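Local coordinates for protein MS5a (PDB 6L77) that is of unknown biochemical function but is linked to meiosis in Brassica napus and appears to enhance papain non-canonically through its cystatin-like folds, at residues 21-26 and 136-141; 15-20 and 81-86; 141-146 and 159-164. All coordinates share one frame; numbering follows the deposited sequence.

Contact 1. Residues 21-26 and 136-141; sequences GLHRYN and HDWIRL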
loop_
_atom_site.group_PDB
_atom_site.type_symbol
_atom_site.label_atom_id
_atom_site.label_comp_id
_atom_site.label_asym_id
_atom_site.label_seq_id
_atom_site.Cartn_x
_atom_site.Cartn_y
_atom_site.Cartn_z
ATOM N N GLY A 21 -6.624 -5.341 -0.576
ATOM C CA GLY A 21 -7.709 -5.898 0.214
ATOM C C GLY A 21 -7.238 -7.016 1.125
ATOM O O GLY A 21 -7.649 -7.096 2.282
ATOM N N LEU A 22 -6.396 -7.916 0.603
ATOM C CA LEU A 22 -5.864 -8.977 1.454
ATOM C C LEU A 22 -4.996 -8.409 2.568
ATOM O O LEU A 22 -5.000 -8.932 3.689
ATOM C CB LEU A 22 -5.073 -9.972 0.608
ATOM C CG LEU A 22 -5.950 -10.816 -0.324
ATOM C CD1 LEU A 22 -5.064 -11.649 -1.181
ATOM C CD2 LEU A 22 -6.869 -11.715 0.495
ATOM N N HIS A 23 -4.252 -7.334 2.271
ATOM C CA HIS A 23 -3.452 -6.633 3.278
ATOM C C HIS A 23 -4.326 -6.110 4.419
ATOM O O HIS A 23 -4.006 -6.288 5.601
ATOM C CB HIS A 23 -2.692 -5.495 2.568
ATOM C CG HIS A 23 -2.194 -4.396 3.455
ATOM N ND1 HIS A 23 -1.458 -4.616 4.602
ATOM C CD2 HIS A 23 -2.278 -3.048 3.317
ATOM C CE1 HIS A 23 -1.135 -3.452 5.147
ATOM N NE2 HIS A 23 -1.618 -2.485 4.383
ATOM N N ARG A 24 -5.428 -5.448 4.086
ATOM C CA ARG A 24 -6.317 -4.918 5.119
ATOM C C ARG A 24 -6.875 -6.044 5.981
ATOM O O ARG A 24 -6.808 -5.989 7.216
ATOM C CB ARG A 24 -7.449 -4.114 4.461
ATOM C CG ARG A 24 -8.552 -3.651 5.424
ATOM C CD ARG A 24 -9.546 -2.728 4.739
ATOM N NE ARG A 24 -10.578 -2.249 5.667
ATOM C CZ ARG A 24 -11.748 -2.846 5.858
ATOM N NH1 ARG A 24 -12.058 -3.942 5.182
ATOM N NH2 ARG A 24 -12.621 -2.339 6.717
ATOM N N TYR A 25 -7.384 -7.097 5.339
ATOM C CA TYR A 25 -7.932 -8.239 6.076
ATOM C C TYR A 25 -6.872 -8.914 6.939
ATOM O O TYR A 25 -7.084 -9.153 8.133
ATOM C CB TYR A 25 -8.525 -9.255 5.094
ATOM C CG TYR A 25 -9.201 -10.412 5.775
ATOM C CD1 TYR A 25 -10.521 -10.309 6.215
ATOM C CD2 TYR A 25 -8.524 -11.612 5.979
ATOM C CE1 TYR A 25 -11.149 -11.378 6.843
ATOM C CE2 TYR A 25 -9.143 -12.683 6.606
ATOM C CZ TYR A 25 -10.453 -12.557 7.032
ATOM O OH TYR A 25 -11.078 -13.616 7.652
ATOM N N ASN A 26 -5.728 -9.247 6.342
ATOM C CA ASN A 26 -4.691 -9.971 7.079
ATOM C C ASN A 26 -4.220 -9.185 8.293
ATOM O O ASN A 26 -3.950 -9.766 9.351
ATOM C CB ASN A 26 -3.493 -10.265 6.179
ATOM C CG ASN A 26 -3.744 -11.407 5.231
ATOM O OD1 ASN A 26 -4.534 -12.316 5.521
ATOM N ND2 ASN A 26 -3.058 -11.385 4.093
ATOM N N HIS A 136 7.690 -7.601 6.679
ATOM C CA HIS A 136 6.371 -6.977 6.589
ATOM C C HIS A 136 6.183 -6.462 5.166
ATOM O O HIS A 136 6.527 -5.318 4.866
ATOM C CB HIS A 136 6.224 -5.880 7.636
ATOM C CG HIS A 136 6.436 -6.377 9.032
ATOM N ND1 HIS A 136 7.678 -6.414 9.627
ATOM C CD2 HIS A 136 5.575 -6.919 9.923
ATOM C CE1 HIS A 136 7.568 -6.935 10.836
ATOM N NE2 HIS A 136 6.303 -7.246 11.043
ATOM N N ASP A 137 5.613 -7.303 4.300
ATOM C CA ASP A 137 5.646 -7.030 2.865
ATOM C C ASP A 137 4.650 -5.972 2.422
ATOM O O ASP A 137 4.628 -5.642 1.234
ATOM C CB ASP A 137 5.430 -8.323 2.054
ATOM C CG ASP A 137 4.064 -8.980 2.289
ATOM O OD1 ASP A 137 3.153 -8.373 2.890
ATOM O OD2 ASP A 137 3.901 -10.138 1.846
ATOM N N TRP A 138 3.834 -5.421 3.324
ATOM C CA TRP A 138 3.025 -4.278 2.911
ATOM C C TRP A 138 3.889 -3.078 2.544
ATOM O O TRP A 138 3.448 -2.217 1.782
ATOM C CB TRP A 138 2.015 -3.900 4.001
ATOM C CG TRP A 138 2.589 -3.405 5.310
ATOM C CD1 TRP A 138 2.767 -4.131 6.461
ATOM C CD2 TRP A 138 3.024 -2.069 5.611
ATOM N NE1 TRP A 138 3.282 -3.325 7.452
ATOM C CE2 TRP A 138 3.453 -2.058 6.953
ATOM C CE3 TRP A 138 3.080 -0.879 4.873
ATOM C CZ2 TRP A 138 3.946 -0.900 7.575
ATOM C CZ3 TRP A 138 3.575 0.258 5.482
ATOM C CH2 TRP A 138 3.996 0.244 6.826
ATOM N N ILE A 139 5.112 -2.998 3.066
ATOM C CA ILE A 139 6.013 -1.929 2.656
ATOM C C ILE A 139 6.343 -2.071 1.176
ATOM O O ILE A 139 6.220 -1.115 0.403
ATOM C CB ILE A 139 7.271 -1.939 3.541
ATOM C CG1 ILE A 139 6.879 -1.571 4.978
ATOM C CG2 ILE A 139 8.353 -1.000 3.001
ATOM C CD1 ILE A 139 8.028 -1.744 5.979
ATOM N N ARG A 140 6.717 -3.284 0.750
ATOM C CA ARG A 140 6.953 -3.522 -0.671
ATOM C C ARG A 140 5.698 -3.260 -1.495
ATOM O O ARG A 140 5.777 -2.695 -2.592
ATOM C CB ARG A 140 7.443 -4.953 -0.913
ATOM C CG ARG A 140 7.460 -5.327 -2.412
ATOM C CD ARG A 140 8.200 -6.624 -2.677
ATOM N NE ARG A 140 7.771 -7.702 -1.795
ATOM C CZ ARG A 140 6.726 -8.489 -2.025
ATOM N NH1 ARG A 140 5.991 -8.314 -3.116
ATOM N NH2 ARG A 140 6.412 -9.450 -1.160
ATOM N N LEU A 141 4.531 -3.670 -0.984
ATOM C CA LEU A 141 3.276 -3.383 -1.673
ATOM C C LEU A 141 3.103 -1.888 -1.936
ATOM O O LEU A 141 2.745 -1.481 -3.052
ATOM C CB LEU A 141 2.101 -3.916 -0.848
ATOM C CG LEU A 141 0.707 -3.601 -1.416
ATOM C CD1 LEU A 141 0.549 -4.184 -2.813
ATOM C CD2 LEU A 141 -0.356 -4.157 -0.499
#
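The imidazole of His-23 turns one face to the side chain of Trp-138, and it is the CB methylene of the tryptophan, not its indole, that sits over that face. CB of Trp-138 lies 3.4 Å from CE1 of His-23 and 3.8 Å from the centroid of the imidazole, a CH-pi contact tilted only moderately from the ring normal. The two rings are near parallel, with planes at 20°, but offset so that little of one lies over the other; the centroid of the five-membered ring of Trp-138 is 5.3 Å from that of His-23.

With chi1 at 65°, CG of Trp-138 lies between the backbone N and the carbonyl carbon, which directs the indole off beside the imidazole. CB points at helix 12-29, while the indole turns off to the side of it. One indole face is backed by CG1 of Ile-139, NE1 is hydrogen-bonded to the carbonyl oxygen of Leu-180, and Arg-210 makes a cation-pi contact with the ring. A large aromatic with a single N-H suits this buried place.

Leu-141, one turn further on, meets the root of the histidine: its CD2 methyl approaches CB of His-23 at 4.1 Å. Histidine fits here because it offers a flat face for packing while still carrying a polar nitrogen inside the protein; NE2 is satisfied by a hydrogen bond with the hydroxyl of Tyr-142.

No hydrogen bond joins the two segments, and the join is plain packing between two helices of the cystatin-like architecture in this C-terminal portion of MS5. Helix 12-29 supplies His-23, while helix 138-150 supplies Trp-138 and Leu-141, and the indole continues onto Val-188 of strand 186-195.

Contact 2. Residues 15-20 and 81-86; sequences KLYATV and IDFTCY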
loop_
_atom_site.group_PDB
_atom_site.type_symbol
_atom_site.label_atom_id
_atom_site.label_comp_id
_atom_site.label_asym_id
_atom_site.label_seq_id
_atom_site.Cartn_x
_atom_site.Cartn_y
_atom_site.Cartn_z
ATOM N N LYS A 15 -4.979 -6.536 -9.759
ATOM C CA LYS A 15 -4.175 -7.390 -8.894
ATOM C C LYS A 15 -3.667 -6.614 -7.686
ATOM O O LYS A 15 -3.706 -7.116 -6.558
ATOM C CB LYS A 15 -3.010 -7.982 -9.683
ATOM C CG LYS A 15 -2.133 -8.887 -8.843
ATOM C CD LYS A 15 -0.978 -9.458 -9.642
ATOM C CE LYS A 15 0.051 -10.100 -8.729
ATOM N NZ LYS A 15 1.207 -10.608 -9.517
ATOM N N LEU A 16 -3.223 -5.372 -7.897
ATOM C CA LEU A 16 -2.722 -4.579 -6.777
ATOM C C LEU A 16 -3.837 -4.261 -5.784
ATOM O O LEU A 16 -3.644 -4.381 -4.570
ATOM C CB LEU A 16 -2.063 -3.296 -7.298
ATOM C CG LEU A 16 -0.750 -3.473 -8.071
ATOM C CD1 LEU A 16 -0.311 -2.163 -8.725
ATOM C CD2 LEU A 16 0.351 -4.008 -7.177
ATOM N N TYR A 17 -5.029 -3.894 -6.273
ATOM C CA TYR A 17 -6.124 -3.614 -5.344
ATOM C C TYR A 17 -6.593 -4.876 -4.631
ATOM O O TYR A 17 -6.976 -4.821 -3.456
ATOM C CB TYR A 17 -7.293 -2.944 -6.071
ATOM C CG TYR A 17 -7.009 -1.502 -6.402
ATOM C CD1 TYR A 17 -6.012 -0.811 -5.726
ATOM C CD2 TYR A 17 -7.722 -0.826 -7.388
ATOM C CE1 TYR A 17 -5.723 0.520 -6.019
ATOM C CE2 TYR A 17 -7.441 0.519 -7.687
ATOM C CZ TYR A 17 -6.439 1.175 -6.996
ATOM O OH TYR A 17 -6.142 2.492 -7.267
ATOM N N ALA A 18 -6.586 -6.019 -5.317
ATOM C CA ALA A 18 -6.865 -7.275 -4.618
ATOM C C ALA A 18 -5.862 -7.513 -3.490
ATOM O O ALA A 18 -6.222 -7.971 -2.398
ATOM C CB ALA A 18 -6.830 -8.442 -5.599
ATOM N N THR A 19 -4.591 -7.230 -3.745
ATOM C CA THR A 19 -3.580 -7.449 -2.721
ATOM C C THR A 19 -3.722 -6.444 -1.581
ATOM O O THR A 19 -3.477 -6.783 -0.417
ATOM C CB THR A 19 -2.200 -7.370 -3.372
ATOM O OG1 THR A 19 -2.168 -8.273 -4.477
ATOM C CG2 THR A 19 -1.089 -7.720 -2.382
ATOM N N VAL A 20 -4.136 -5.217 -1.892
ATOM C CA VAL A 20 -4.453 -4.252 -0.838
ATOM C C VAL A 20 -5.580 -4.779 0.042
ATOM O O VAL A 20 -5.535 -4.658 1.274
ATOM C CB VAL A 20 -4.818 -2.890 -1.453
ATOM C CG1 VAL A 20 -5.421 -1.959 -0.384
ATOM C CG2 VAL A 20 -3.590 -2.259 -2.076
ATOM N N ILE A 81 -0.908 7.637 -6.037
ATOM C CA ILE A 81 -1.741 6.873 -5.111
ATOM C C ILE A 81 -2.814 7.782 -4.519
ATOM O O ILE A 81 -2.506 8.820 -3.927
ATOM C CB ILE A 81 -0.891 6.240 -4.009
ATOM C CG1 ILE A 81 0.009 5.151 -4.587
ATOM C CG2 ILE A 81 -1.800 5.654 -2.943
ATOM C CD1 ILE A 81 0.821 4.425 -3.522
ATOM N N ASP A 82 -4.084 7.396 -4.676
ATOM C CA ASP A 82 -5.186 8.137 -4.051
ATOM C C ASP A 82 -6.426 7.231 -4.118
ATOM O O ASP A 82 -7.170 7.271 -5.096
ATOM C CB ASP A 82 -5.419 9.466 -4.749
ATOM C CG ASP A 82 -6.407 10.344 -4.016
ATOM O OD1 ASP A 82 -6.975 9.892 -2.994
ATOM O OD2 ASP A 82 -6.609 11.494 -4.461
ATOM N N PHE A 83 -6.624 6.411 -3.082
ATOM C CA PHE A 83 -7.756 5.485 -3.116
ATOM C C PHE A 83 -8.109 5.038 -1.705
ATOM O O PHE A 83 -7.315 5.185 -0.778
ATOM C CB PHE A 83 -7.454 4.267 -3.998
ATOM C CG PHE A 83 -6.328 3.389 -3.480
ATOM C CD1 PHE A 83 -6.560 2.431 -2.508
ATOM C CD2 PHE A 83 -5.048 3.515 -3.996
ATOM C CE1 PHE A 83 -5.528 1.625 -2.050
ATOM C CE2 PHE A 83 -4.015 2.715 -3.544
ATOM C CZ PHE A 83 -4.256 1.775 -2.571
ATOM N N THR A 84 -9.303 4.459 -1.564
ATOM C CA THR A 84 -9.785 3.938 -0.289
ATOM C C THR A 84 -10.285 2.514 -0.477
ATOM O O THR A 84 -11.093 2.253 -1.379
ATOM C CB THR A 84 -10.924 4.806 0.273
ATOM O OG1 THR A 84 -10.461 6.148 0.463
ATOM C CG2 THR A 84 -11.423 4.244 1.619
ATOM N N CYS A 85 -9.820 1.600 0.383
ATOM C CA CYS A 85 -10.336 0.229 0.436
ATOM C C CYS A 85 -11.401 0.150 1.527
ATOM O O CYS A 85 -11.097 0.320 2.714
ATOM C CB CYS A 85 -9.213 -0.778 0.691
ATOM S SG CYS A 85 -9.799 -2.496 0.835
ATOM N N TYR A 86 -12.646 -0.116 1.125
ATOM C CA TYR A 86 -13.800 -0.094 2.023
ATOM C C TYR A 86 -14.224 -1.471 2.507
ATOM O O TYR A 86 -14.745 -1.595 3.617
ATOM C CB TYR A 86 -15.010 0.548 1.327
ATOM C CG TYR A 86 -14.878 2.028 1.107
ATOM C CD1 TYR A 86 -15.162 2.929 2.130
ATOM C CD2 TYR A 86 -14.486 2.533 -0.130
ATOM C CE1 TYR A 86 -15.052 4.300 1.935
ATOM C CE2 TYR A 86 -14.367 3.904 -0.333
ATOM C CZ TYR A 86 -14.656 4.781 0.704
ATOM O OH TYR A 86 -14.538 6.140 0.501
#
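One face of the Phe-83 ring receives the edge of Tyr-17, and the rim of the same ring meets Val-20, whose CG1 lies near the ring plane. CE1 of Tyr-17 stands 3.6 Å above that plane, over the ring centre. The planes meet at 57°, an edge-to-face pair. From the centroid of the Tyr-17 ring to that of Phe-83 is 4.8 Å. The pair lies where a long helix packs on an antiparallel sheet, as in the cystatin-like fold: the axes of helix 15-20 and strand 82-86 approach to 9.9 Å and cross at -50°.

Phenylalanine is apt on the inward side of the strand because its broad apolar face can take an aromatic edge; chi1 of 65° holds its CG between the backbone N and the carbonyl carbon, with the ring under the tyrosine. Tyrosine suits the helix because it reaches past that face with a polar tip: its OH lies 3.6 Å from CD2 of Phe-83, yet is satisfied by a hydrogen bond with OE1 of Gln-75. Val-73 of the adjoining strand 65-75 touches Tyr-17, Phe-83 and Cys-85 alike.

Val-20, branched at CB, presents two methyls to the strand. CG2 meets CZ of Phe-83 at 4.1 Å, while CG1 touches CE1 of Phe-83 at 4.0 Å and CB of Cys-85 at 4.1 Å.

Contact 3. Residues 141-146 and 159-164; sequences LYMEIS and SDLKIL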
loop_
_atom_site.group_PDB
_atom_site.type_symbol
_atom_site.label_atom_id
_atom_site.label_comp_id
_atom_site.label_asym_id
_atom_site.label_seq_id
_atom_site.Cartn_x
_atom_site.Cartn_y
_atom_site.Cartn_z
ATOM N N LEU A 141 4.531 -3.670 -0.984
ATOM C CA LEU A 141 3.276 -3.383 -1.673
ATOM C C LEU A 141 3.103 -1.888 -1.936
ATOM O O LEU A 141 2.745 -1.481 -3.052
ATOM C CB LEU A 141 2.101 -3.916 -0.848
ATOM C CG LEU A 141 0.707 -3.601 -1.416
ATOM C CD1 LEU A 141 0.549 -4.184 -2.813
ATOM C CD2 LEU A 141 -0.356 -4.157 -0.499
ATOM N N TYR A 142 3.327 -1.048 -0.916
ATOM C CA TYR A 142 3.098 0.382 -1.120
ATOM C C TYR A 142 4.103 0.946 -2.115
ATOM O O TYR A 142 3.751 1.797 -2.945
ATOM C CB TYR A 142 3.163 1.157 0.200
ATOM C CG TYR A 142 2.067 0.869 1.228
ATOM C CD1 TYR A 142 1.183 -0.205 1.082
ATOM C CD2 TYR A 142 1.929 1.683 2.352
ATOM C CE1 TYR A 142 0.186 -0.455 2.044
ATOM C CE2 TYR A 142 0.950 1.438 3.311
ATOM C CZ TYR A 142 0.088 0.368 3.155
ATOM O OH TYR A 142 -0.868 0.131 4.110
HETATM N N MSE A 143 5.344 0.461 -2.076
HETATM C CA MSE A 143 6.330 0.829 -3.104
HETATM C C MSE A 143 5.867 0.431 -4.513
HETATM O O MSE A 143 5.961 1.210 -5.465
HETATM C CB MSE A 143 7.685 0.172 -2.817
HETATM C CG MSE A 143 8.701 0.346 -3.955
HETATM SE SE MSE A 143 10.342 -0.706 -3.670
HETATM C CE MSE A 143 9.561 -2.505 -3.669
ATOM N N GLU A 144 5.366 -0.800 -4.640
ATOM C CA GLU A 144 4.941 -1.281 -5.952
ATOM C C GLU A 144 3.786 -0.456 -6.504
ATOM O O GLU A 144 3.762 -0.128 -7.698
ATOM C CB GLU A 144 4.569 -2.761 -5.864
ATOM C CG GLU A 144 5.801 -3.630 -5.687
ATOM C CD GLU A 144 5.482 -5.105 -5.540
ATOM O OE1 GLU A 144 4.287 -5.458 -5.416
ATOM O OE2 GLU A 144 6.440 -5.908 -5.544
ATOM N N ILE A 145 2.820 -0.101 -5.657
ATOM C CA ILE A 145 1.713 0.728 -6.122
ATOM C C ILE A 145 2.209 2.118 -6.504
ATOM O O ILE A 145 1.754 2.700 -7.495
ATOM C CB ILE A 145 0.607 0.791 -5.052
ATOM C CG1 ILE A 145 0.065 -0.617 -4.789
ATOM C CG2 ILE A 145 -0.522 1.706 -5.509
ATOM C CD1 ILE A 145 -0.881 -0.705 -3.621
ATOM N N SER A 146 3.158 2.660 -5.738
ATOM C CA SER A 146 3.739 3.958 -6.074
ATOM C C SER A 146 4.451 3.909 -7.419
ATOM O O SER A 146 4.291 4.808 -8.255
ATOM C CB SER A 146 4.715 4.395 -4.976
ATOM O OG SER A 146 4.066 4.485 -3.721
ATOM N N SER A 159 10.142 -7.033 -9.883
ATOM C CA SER A 159 11.413 -7.558 -9.401
ATOM C C SER A 159 12.591 -6.659 -9.759
ATOM O O SER A 159 13.702 -6.904 -9.274
ATOM C CB SER A 159 11.638 -8.974 -9.940
ATOM O OG SER A 159 11.900 -8.958 -11.329
ATOM N N ASP A 160 12.380 -5.628 -10.585
ATOM C CA ASP A 160 13.419 -4.635 -10.830
ATOM C C ASP A 160 13.610 -3.679 -9.659
ATOM O O ASP A 160 14.572 -2.903 -9.669
ATOM C CB ASP A 160 13.102 -3.812 -12.080
ATOM C CG ASP A 160 13.059 -4.648 -13.347
ATOM O OD1 ASP A 160 13.637 -5.757 -13.354
ATOM O OD2 ASP A 160 12.458 -4.184 -14.340
ATOM N N LEU A 161 12.717 -3.699 -8.673
ATOM C CA LEU A 161 12.744 -2.748 -7.572
ATOM C C LEU A 161 13.488 -3.341 -6.386
ATOM O O LEU A 161 13.302 -4.514 -6.050
ATOM C CB LEU A 161 11.323 -2.364 -7.156
ATOM C CG LEU A 161 10.430 -1.848 -8.279
ATOM C CD1 LEU A 161 9.077 -1.412 -7.718
ATOM C CD2 LEU A 161 11.123 -0.702 -9.027
ATOM N N LYS A 162 14.320 -2.518 -5.746
ATOM C CA LYS A 162 15.098 -2.939 -4.585
ATOM C C LYS A 162 15.020 -1.867 -3.510
ATOM O O LYS A 162 15.475 -0.740 -3.727
ATOM C CB LYS A 162 16.557 -3.195 -4.971
ATOM C CG LYS A 162 17.456 -3.483 -3.784
ATOM C CD LYS A 162 18.890 -3.687 -4.220
ATOM C CE LYS A 162 19.782 -3.987 -3.034
ATOM N NZ LYS A 162 21.219 -3.992 -3.423
ATOM N N ILE A 163 14.486 -2.223 -2.341
ATOM C CA ILE A 163 14.358 -1.256 -1.253
ATOM C C ILE A 163 15.723 -0.968 -0.641
ATOM O O ILE A 163 16.489 -1.886 -0.322
ATOM C CB ILE A 163 13.381 -1.768 -0.187
ATOM C CG1 ILE A 163 11.992 -1.987 -0.786
ATOM C CG2 ILE A 163 13.313 -0.786 0.963
ATOM C CD1 ILE A 163 10.999 -2.582 0.184
ATOM N N LEU A 164 16.032 0.316 -0.458
ATOM C CA LEU A 164 17.288 0.717 0.166
ATOM C C LEU A 164 17.119 1.280 1.564
ATOM O O LEU A 164 18.010 1.094 2.399
ATOM C CB LEU A 164 18.010 1.762 -0.690
ATOM C CG LEU A 164 18.368 1.339 -2.113
ATOM C CD1 LEU A 164 19.039 2.489 -2.837
ATOM C CD2 LEU A 164 19.271 0.125 -2.087
#
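An extended stem and a bent end bring Met-143, present as selenomethionine, against Leu-161 and Ile-163. Its CG is anti to the backbone N (chi1 172°) and the next torsion is also extended, carrying SE straight out from the helix; a bend about the CG-SE bond (chi3 62°) then swings CE round. The setting is the helix-on-sheet packing of a cystatin-like fold, with helix 141-146 and strand 161-164 running at 126° to each other and their axes 10.2 Å apart.

SE lies 3.6 Å from CG1 of Ile-163, and the terminal methyl CE of Met-143 packs 3.9 Å from CB of Leu-161. The long, unbranched side chain thus spans Leu-161 and Ile-163, the residues on either side of Lys-162. It passes Leu-161 in the opposite direction, so that CG of Met-143 faces the leucine's CD1 methyl, whereas Ile-163 is met at a slant. Methionine, here as its selenium analogue, suits a place where one flexible apolar chain must meet two aliphatic partners. Tyr-192 of the neighbouring strand 186-195 also touches Met-143 and Leu-161.

Glu-144 adds its aliphatic part, CG reaching CD1 of Leu-161 at 4.4 Å, while its carboxylate forms a long, weak ion pair with Arg-140. The residue is partly exposed, a position that suits a side chain with an apolar stem and a charged end.

On the isoleucine side, the bent end of Met-143 closes the contact a second time, its CE methyl resting 3.8 Å from CG1 of Ile-163.

Two helices tie the three contacts together. Helix 12-29 serves contacts 1 and 2, whose centres lie about 10 Å apart, and helix 138-150 serves contacts 1 and 3, about 13 Å apart, with Leu-141 common to both. Contact 1 therefore joins the helices to each other, while contacts 2 and 3 lay them on the same antiparallel sheet, with centres about 15 Å apart. Contacts 1 and 3 also touch through CG2 of Ile-139 and CD1 of Ile-163, 4.2 Å apart. Contacts 2 and 3 meet where CG2 of Val-20 comes within 3.5 Å of CD1 of Ile-145. The two helices thus pack both on each other and on the sheet.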